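PDB 5WA1: programmed cell death 6-interacting protein from Homo sapiens, which helps sort cargo into multivesicular bodies and takes part in cytokinesis, membrane repair and apoptosis, here seen as its Bro1 domain bound to a CHMP4C peptide. Local coordinates for residues E87-Y92 / S142-N147; K168-H173 / Q217-L222; L266-C271 / K306-R311. All blocks are in the same frame, centred on the assembly; numbering follows the deposited sequence.

Contact 1: E87-Y92 / S142-N147; sequences ETLLRY and SCVLFN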
# COMPACT_ATOMS: atom_id res chain seq x y z
N GLU A 87 -8.37 13.01 -4.31
CA GLU A 87 -9.79 13.04 -4.65
C GLU A 87 -10.00 13.34 -6.12
O GLU A 87 -10.94 12.81 -6.73
CB GLU A 87 -10.52 14.06 -3.78
CG GLU A 87 -10.80 13.58 -2.36
CD GLU A 87 -11.69 12.35 -2.32
OE1 GLU A 87 -12.60 12.24 -3.18
OE2 GLU A 87 -11.48 11.48 -1.44
N THR A 88 -9.15 14.18 -6.72
CA THR A 88 -9.26 14.42 -8.16
C THR A 88 -8.97 13.16 -8.95
O THR A 88 -9.70 12.82 -9.90
CB THR A 88 -8.32 15.55 -8.58
OG1 THR A 88 -8.66 16.74 -7.87
CG2 THR A 88 -8.43 15.80 -10.08
N LEU A 89 -7.92 12.43 -8.58
CA LEU A 89 -7.66 11.13 -9.19
C LEU A 89 -8.83 10.18 -8.97
O LEU A 89 -9.29 9.52 -9.91
CB LEU A 89 -6.37 10.53 -8.62
CG LEU A 89 -5.16 10.63 -9.54
CD1 LEU A 89 -3.92 10.14 -8.81
CD2 LEU A 89 -5.39 9.83 -10.82
N LEU A 90 -9.30 10.07 -7.72
CA LEU A 90 -10.42 9.19 -7.42
C LEU A 90 -11.64 9.57 -8.24
O LEU A 90 -12.33 8.71 -8.79
CB LEU A 90 -10.74 9.24 -5.93
CG LEU A 90 -9.63 8.74 -5.02
CD1 LEU A 90 -10.05 8.90 -3.57
CD2 LEU A 90 -9.29 7.30 -5.34
N ARG A 91 -11.93 10.87 -8.32
CA ARG A 91 -13.07 11.33 -9.10
C ARG A 91 -12.93 10.95 -10.56
O ARG A 91 -13.89 10.50 -11.20
CB ARG A 91 -13.24 12.84 -8.95
CG ARG A 91 -14.41 13.39 -9.76
CD ARG A 91 -14.38 14.91 -9.86
NE ARG A 91 -15.31 15.39 -10.89
CZ ARG A 91 -15.38 16.64 -11.32
NH1 ARG A 91 -14.57 17.57 -10.82
NH2 ARG A 91 -16.25 16.97 -12.26
N TYR A 92 -11.72 11.10 -11.12
CA TYR A 92 -11.54 10.77 -12.53
C TYR A 92 -11.68 9.26 -12.76
O TYR A 92 -12.20 8.85 -13.81
CB TYR A 92 -10.19 11.29 -13.03
CG TYR A 92 -9.88 10.94 -14.46
CD1 TYR A 92 -10.64 11.45 -15.51
CD2 TYR A 92 -8.82 10.09 -14.77
CE1 TYR A 92 -10.37 11.13 -16.82
CE2 TYR A 92 -8.54 9.75 -16.09
CZ TYR A 92 -9.31 10.28 -17.11
OH TYR A 92 -9.04 9.95 -18.42
N SER A 142 -7.07 1.13 -15.61
CA SER A 142 -6.07 0.40 -14.83
C SER A 142 -4.91 1.30 -14.43
O SER A 142 -4.41 1.20 -13.30
CB SER A 142 -5.54 -0.79 -15.64
OG SER A 142 -6.53 -1.79 -15.78
N CYS A 143 -4.45 2.15 -15.34
CA CYS A 143 -3.34 3.04 -15.04
C CYS A 143 -3.77 4.14 -14.09
O CYS A 143 -2.99 4.54 -13.21
CB CYS A 143 -2.78 3.64 -16.33
SG CYS A 143 -2.14 2.43 -17.49
N VAL A 144 -4.99 4.66 -14.25
CA VAL A 144 -5.49 5.66 -13.32
C VAL A 144 -5.63 5.07 -11.92
O VAL A 144 -5.25 5.70 -10.93
CB VAL A 144 -6.81 6.26 -13.84
CG1 VAL A 144 -7.54 7.00 -12.74
CG2 VAL A 144 -6.53 7.18 -14.98
N LEU A 145 -6.16 3.85 -11.82
CA LEU A 145 -6.27 3.23 -10.50
C LEU A 145 -4.90 2.96 -9.90
O LEU A 145 -4.74 3.04 -8.67
CB LEU A 145 -7.09 1.94 -10.58
CG LEU A 145 -7.35 1.29 -9.21
CD1 LEU A 145 -7.99 2.31 -8.26
CD2 LEU A 145 -8.21 0.03 -9.33
N PHE A 146 -3.91 2.66 -10.73
CA PHE A 146 -2.54 2.53 -10.25
C PHE A 146 -2.07 3.81 -9.58
O PHE A 146 -1.45 3.78 -8.51
CB PHE A 146 -1.61 2.17 -11.42
CG PHE A 146 -0.19 1.86 -11.00
CD1 PHE A 146 0.74 2.88 -10.80
CD2 PHE A 146 0.22 0.55 -10.80
CE1 PHE A 146 2.04 2.59 -10.41
CE2 PHE A 146 1.52 0.25 -10.42
CZ PHE A 146 2.43 1.27 -10.22
N ASN A 147 -2.33 4.95 -10.21
CA ASN A 147 -1.88 6.22 -9.65
C ASN A 147 -2.67 6.60 -8.41
O ASN A 147 -2.12 7.25 -7.52
CB ASN A 147 -1.96 7.33 -10.71
CG ASN A 147 -0.79 7.28 -11.68
OD1 ASN A 147 -0.05 6.29 -11.71
ND2 ASN A 147 -0.61 8.33 -12.47
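Y92 reaches from helix 83-97 to V144 on helix 137-157, and its side chain can be followed outward atom by atom. CB leaves the backbone at an angle to the partner helix; CG stands anti to the backbone N (chi1 177°), which swings the ring across the gap. There CD2 faces both methyls of V144, 3.7 Å from CG2 and 3.9 Å from CG1. The next ring atom, CE2, comes closer still, 3.4 Å from V144 CG2, a methyl placed at the ring edge near its plane, and the two side chains cross at roughly a right angle. The hydroxyl at the far end passes V144 and hydrogen-bonds to the carboxylate of E140, one turn earlier on the same helix, while L70, R71 and A74 of helix 56-75 also touch the tyrosine.

A turn earlier, L89 points straight at the partner. Its CD2 slides past V144 and meets CG1 at 4.0 Å, whereas CD1 rests 3.6 Å from the backbone O of N147 and also touches that residue's CB. The amide of N147 is engaged elsewhere, with OD1 accepting a hydrogen bond from the backbone N of K31. V144 thus sits between L89 and Y92, and the segment axes run nearly antiparallel at 156° and 9.4 Å apart, the apolar helix-to-helix packing of the interior of the largely helical Bro1 domain.

Contact 2: K168-H173 / Q217-L222; sequences KIAAKH and QEVFFL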
# COMPACT_ATOMS: atom_id res chain seq x y z
N LYS A 168 -3.94 7.17 11.68
CA LYS A 168 -5.20 6.75 11.09
C LYS A 168 -5.24 7.03 9.59
O LYS A 168 -5.75 6.21 8.81
CB LYS A 168 -6.36 7.44 11.80
CG LYS A 168 -7.75 6.92 11.44
CD LYS A 168 -8.76 7.15 12.58
CE LYS A 168 -8.82 8.61 13.02
NZ LYS A 168 -9.96 8.90 13.96
N ILE A 169 -4.70 8.17 9.16
CA ILE A 169 -4.61 8.45 7.72
C ILE A 169 -3.77 7.39 7.02
O ILE A 169 -4.14 6.87 5.97
CB ILE A 169 -4.05 9.87 7.49
CG1 ILE A 169 -5.06 10.92 7.93
CG2 ILE A 169 -3.65 10.05 6.01
CD1 ILE A 169 -4.54 12.36 7.90
N ALA A 170 -2.61 7.07 7.60
CA ALA A 170 -1.73 6.08 6.98
C ALA A 170 -2.39 4.71 6.93
O ALA A 170 -2.30 4.01 5.92
CB ALA A 170 -0.40 6.00 7.73
N ALA A 171 -3.06 4.31 8.02
CA ALA A 171 -3.72 3.00 8.03
C ALA A 171 -4.79 2.92 6.95
O ALA A 171 -4.89 1.91 6.25
CB ALA A 171 -4.33 2.74 9.41
N LYS A 172 -5.59 3.97 6.81
CA LYS A 172 -6.64 4.00 5.80
C LYS A 172 -6.06 4.00 4.39
O LYS A 172 -6.54 3.27 3.52
CB LYS A 172 -7.55 5.21 6.03
CG LYS A 172 -8.82 5.25 5.19
CD LYS A 172 -9.84 6.24 5.77
CE LYS A 172 -10.01 6.01 7.28
NZ LYS A 172 -10.85 7.06 7.94
N HIS A 173 -5.01 4.79 4.15
CA HIS A 173 -4.48 4.91 2.80
C HIS A 173 -3.70 3.67 2.36
O HIS A 173 -3.75 3.29 1.18
CB HIS A 173 -3.63 6.17 2.69
CG HIS A 173 -4.43 7.43 2.53
ND1 HIS A 173 -5.42 7.80 3.42
CD2 HIS A 173 -4.40 8.39 1.58
CE1 HIS A 173 -5.96 8.94 3.02
NE2 HIS A 173 -5.36 9.32 1.91
N GLN A 217 -0.62 -3.03 8.49
CA GLN A 217 -0.49 -3.78 9.74
C GLN A 217 0.58 -3.16 10.65
O GLN A 217 0.40 -3.09 11.87
CB GLN A 217 -0.18 -5.25 9.45
CG GLN A 217 0.02 -6.14 10.70
CD GLN A 217 -1.28 -6.44 11.45
OE1 GLN A 217 -2.37 -6.28 10.91
NE2 GLN A 217 -1.15 -6.90 12.70
N GLU A 218 1.68 -2.70 10.06
CA GLU A 218 2.71 -2.05 10.86
C GLU A 218 2.18 -0.80 11.54
O GLU A 218 2.55 -0.49 12.69
CB GLU A 218 3.92 -1.70 9.99
CG GLU A 218 5.04 -1.01 10.76
CD GLU A 218 6.21 -0.62 9.86
OE1 GLU A 218 6.13 -0.89 8.65
OE2 GLU A 218 7.19 -0.04 10.36
N VAL A 219 1.33 -0.03 10.85
CA VAL A 219 0.75 1.16 11.44
C VAL A 219 -0.11 0.79 12.64
O VAL A 219 -0.12 1.50 13.66
CB VAL A 219 -0.05 1.96 10.39
CG1 VAL A 219 -0.86 3.05 11.06
CG2 VAL A 219 0.88 2.56 9.35
N PHE A 220 -0.86 -0.31 12.55
CA PHE A 220 -1.64 -0.74 13.70
C PHE A 220 -0.74 -1.15 14.86
O PHE A 220 -1.10 -0.94 16.03
CB PHE A 220 -2.57 -1.89 13.32
CG PHE A 220 -3.88 -1.42 12.76
CD1 PHE A 220 -4.95 -1.15 13.59
CD2 PHE A 220 -4.03 -1.22 11.40
CE1 PHE A 220 -6.15 -0.70 13.09
CE2 PHE A 220 -5.24 -0.78 10.88
CZ PHE A 220 -6.30 -0.52 11.73
N PHE A 221 0.42 -1.73 14.57
CA PHE A 221 1.38 -2.03 15.62
C PHE A 221 1.88 -0.74 16.27
O PHE A 221 1.96 -0.64 17.50
CB PHE A 221 2.54 -2.86 15.05
CG PHE A 221 3.81 -2.79 15.85
CD1 PHE A 221 3.99 -3.61 16.96
CD2 PHE A 221 4.82 -1.90 15.51
CE1 PHE A 221 5.16 -3.54 17.71
CE2 PHE A 221 5.98 -1.82 16.25
CZ PHE A 221 6.15 -2.64 17.36
N LEU A 222 2.19 0.27 15.46
CA LEU A 222 2.63 1.55 16.01
C LEU A 222 1.53 2.22 16.82
O LEU A 222 1.79 2.83 17.87
CB LEU A 222 3.10 2.47 14.88
CG LEU A 222 4.36 2.00 14.15
CD1 LEU A 222 4.64 2.89 12.95
CD2 LEU A 222 5.55 1.99 15.10
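V219 sends one methyl to each of two neighbouring alanines: CG2 lies 4.0 Å from A170 CB, and CG1 lies 3.9 Å from A171 CB. The fork is set by its first torsion (chi1 170°), with CG1 anti to the backbone N and CG2 beside it. A171 CB has a second partner, CE2 of F220, also at 3.9 Å, so this one methyl fits between the valine and the phenylalanine. The aromatic ring meets it obliquely. Because both residues facing V219 are alanines, the backbones come close, with the CA atoms of A171 and V219 only 5.9 Å apart.

Helices 164-191 and 202-226 follow each other in the chain, and the segments run antiparallel at 157°, making a helical hairpin of the Bro1 domain. L167 and Y174, on the same helix as the alanines, extend the packing on V219, and Q175 does so for F220. Further out, F220 meets an aromatic side chain of the bound CHMP4C peptide edge-to-face, and A171 and K168 also pack on an aromatic side chain of that peptide. Q217 bonds to L237 O of helix 231-252 and to A356 O and L358 N, far later in the chain, tying helix 202-226 to both.

Contact 3: L266-C271 / K306-R311; sequences LAAKHC and KTVASR
A hairpin of two successive helices, 262-287 and 291-311, is joined here by A268 and C271 on the first and V308 on the second, near the C-terminal end of helix 291-311. The segments run in opposite directions, and V308 points directly at its partner, where it is the one residue that both others touch. Its CG2 methyl, beside the backbone N and anti to the carbonyl carbon, presses on C271 CB at 3.4 Å, tighter than carbons usually pack. The same methyl lies 4.1 Å from the backbone O of A268. CG1, anti to the backbone N (chi1 172°), goes to the other side of the fork and meets A268 CB at 4.1 Å. With alanine opposite valine, the CA atoms of A268 and V308 approach to 5.8 Å.

Past the hairpin, the loop that follows folds back over it: Y312 packs on A267 and A268, and V316 on V308. Within the last turn of helix 291-311, T307 CG2 lies 3.3 Å above the plane of the R311 guanidinium, over its centre. Helix 262-287 also faces helix 231-252, where L266 packs on F245, A248 and F249; K269 NZ forms a salt bridge with E218, a hydrogen bond to T24 O and a cation-pi contact with F25. A valine set against an alanine and a cysteine between antiparallel neighbours is in keeping with the helical-hairpin architecture of the Bro1 domain, classed with the TPR-like folds.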
# COMPACT_ATOMS: atom_id res chain seq x y z
N LEU A 266 12.07 -4.64 2.87
CA LEU A 266 11.14 -5.69 3.26
C LEU A 266 11.82 -6.73 4.15
O LEU A 266 11.25 -7.18 5.15
CB LEU A 266 10.57 -6.38 2.02
CG LEU A 266 9.67 -5.50 1.15
CD1 LEU A 266 9.24 -6.30 -0.10
CD2 LEU A 266 8.48 -5.03 1.95
N ALA A 267 13.03 -7.17 3.76
CA ALA A 267 13.78 -8.13 4.56
C ALA A 267 14.06 -7.58 5.96
O ALA A 267 13.87 -8.27 6.97
CB ALA A 267 15.08 -8.49 3.85
N ALA A 268 14.49 -6.32 6.04
CA ALA A 268 14.75 -5.71 7.34
C ALA A 268 13.48 -5.64 8.19
O ALA A 268 13.49 -6.01 9.37
CB ALA A 268 15.35 -4.31 7.16
N LYS A 269 12.37 -5.19 7.59
CA LYS A 269 11.13 -5.06 8.34
C LYS A 269 10.58 -6.41 8.80
O LYS A 269 9.99 -6.50 9.87
CB LYS A 269 10.08 -4.33 7.49
CG LYS A 269 10.30 -2.82 7.37
CD LYS A 269 9.54 -2.04 8.41
CE LYS A 269 9.70 -0.54 8.20
NZ LYS A 269 8.65 -0.02 7.29
N HIS A 270 10.77 -7.46 8.00
CA HIS A 270 10.42 -8.81 8.44
C HIS A 270 11.15 -9.16 9.74
O HIS A 270 10.54 -9.60 10.72
CB HIS A 270 10.76 -9.79 7.32
CG HIS A 270 10.61 -11.24 7.69
ND1 HIS A 270 9.40 -11.80 8.05
CD2 HIS A 270 11.51 -12.25 7.73
CE1 HIS A 270 9.56 -13.08 8.30
NE2 HIS A 270 10.84 -13.38 8.12
N CYS A 271 12.46 -8.91 9.78
CA CYS A 271 13.23 -9.23 10.98
C CYS A 271 12.94 -8.26 12.13
O CYS A 271 12.93 -8.67 13.30
CB CYS A 271 14.73 -9.24 10.66
SG CYS A 271 15.22 -10.53 9.50
N LYS A 306 20.68 -7.68 15.59
CA LYS A 306 22.08 -7.66 15.17
C LYS A 306 22.21 -7.99 13.69
O LYS A 306 23.03 -7.38 12.98
CB LYS A 306 22.89 -8.66 16.01
CG LYS A 306 24.37 -8.71 15.68
CD LYS A 306 25.09 -9.70 16.58
CE LYS A 306 26.49 -10.01 16.07
NZ LYS A 306 27.09 -11.14 16.83
N THR A 307 21.42 -8.94 13.19
CA THR A 307 21.50 -9.29 11.77
C THR A 307 21.04 -8.14 10.89
O THR A 307 21.60 -7.91 9.81
CB THR A 307 20.68 -10.56 11.50
OG1 THR A 307 21.13 -11.61 12.37
CG2 THR A 307 20.85 -11.01 10.07
N VAL A 308 20.02 -7.41 11.33
CA VAL A 308 19.53 -6.26 10.58
C VAL A 308 20.54 -5.12 10.61
O VAL A 308 20.76 -4.43 9.60
CB VAL A 308 18.16 -5.82 11.14
CG1 VAL A 308 17.71 -4.50 10.53
CG2 VAL A 308 17.14 -6.89 10.89
N ALA A 309 21.18 -4.92 11.77
CA ALA A 309 22.17 -3.85 11.91
C ALA A 309 23.37 -4.07 11.00
O ALA A 309 23.93 -3.11 10.47
CB ALA A 309 22.61 -3.74 13.37
N SER A 310 23.79 -5.33 10.80
CA SER A 310 24.95 -5.58 9.96
C SER A 310 24.61 -5.70 8.47
O SER A 310 25.44 -5.34 7.63
CB SER A 310 25.68 -6.85 10.42
OG SER A 310 24.83 -7.98 10.38
N ARG A 311 23.41 -6.17 8.12
CA ARG A 311 23.08 -6.40 6.72
C ARG A 311 22.39 -5.22 6.04
O ARG A 311 22.65 -4.94 4.87
CB ARG A 311 22.18 -7.62 6.58
CG ARG A 311 22.84 -8.91 6.91
CD ARG A 311 22.04 -10.05 6.35
NE ARG A 311 22.43 -11.30 6.98
CZ ARG A 311 21.60 -12.32 7.14
NH1 ARG A 311 22.02 -13.42 7.74
NH2 ARG A 311 20.34 -12.22 6.73

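How the contacts relate
All three contacts are apolar pairings of antiparallel helices centred on a valine, but their settings differ. Contact 1 joins helices separated in sequence by a two-stranded hairpin and uses larger side chains, a leucine and a tyrosine. Contacts 2 and 3 close successive helices with alanines and bring the backbones nearer. Contacts 1 and 2 are buried at every touching residue, whereas C271 of contact 3 is partly exposed. Helix 137-157 of contact 1 leads directly into helix 164-191 of contact 2, although their centres lie 22 Å apart. Contacts 2 and 3 meet through a salt bridge, E218 OE1 to K269 NZ at 3.0 Å, and contact 2 also borders the bound peptide.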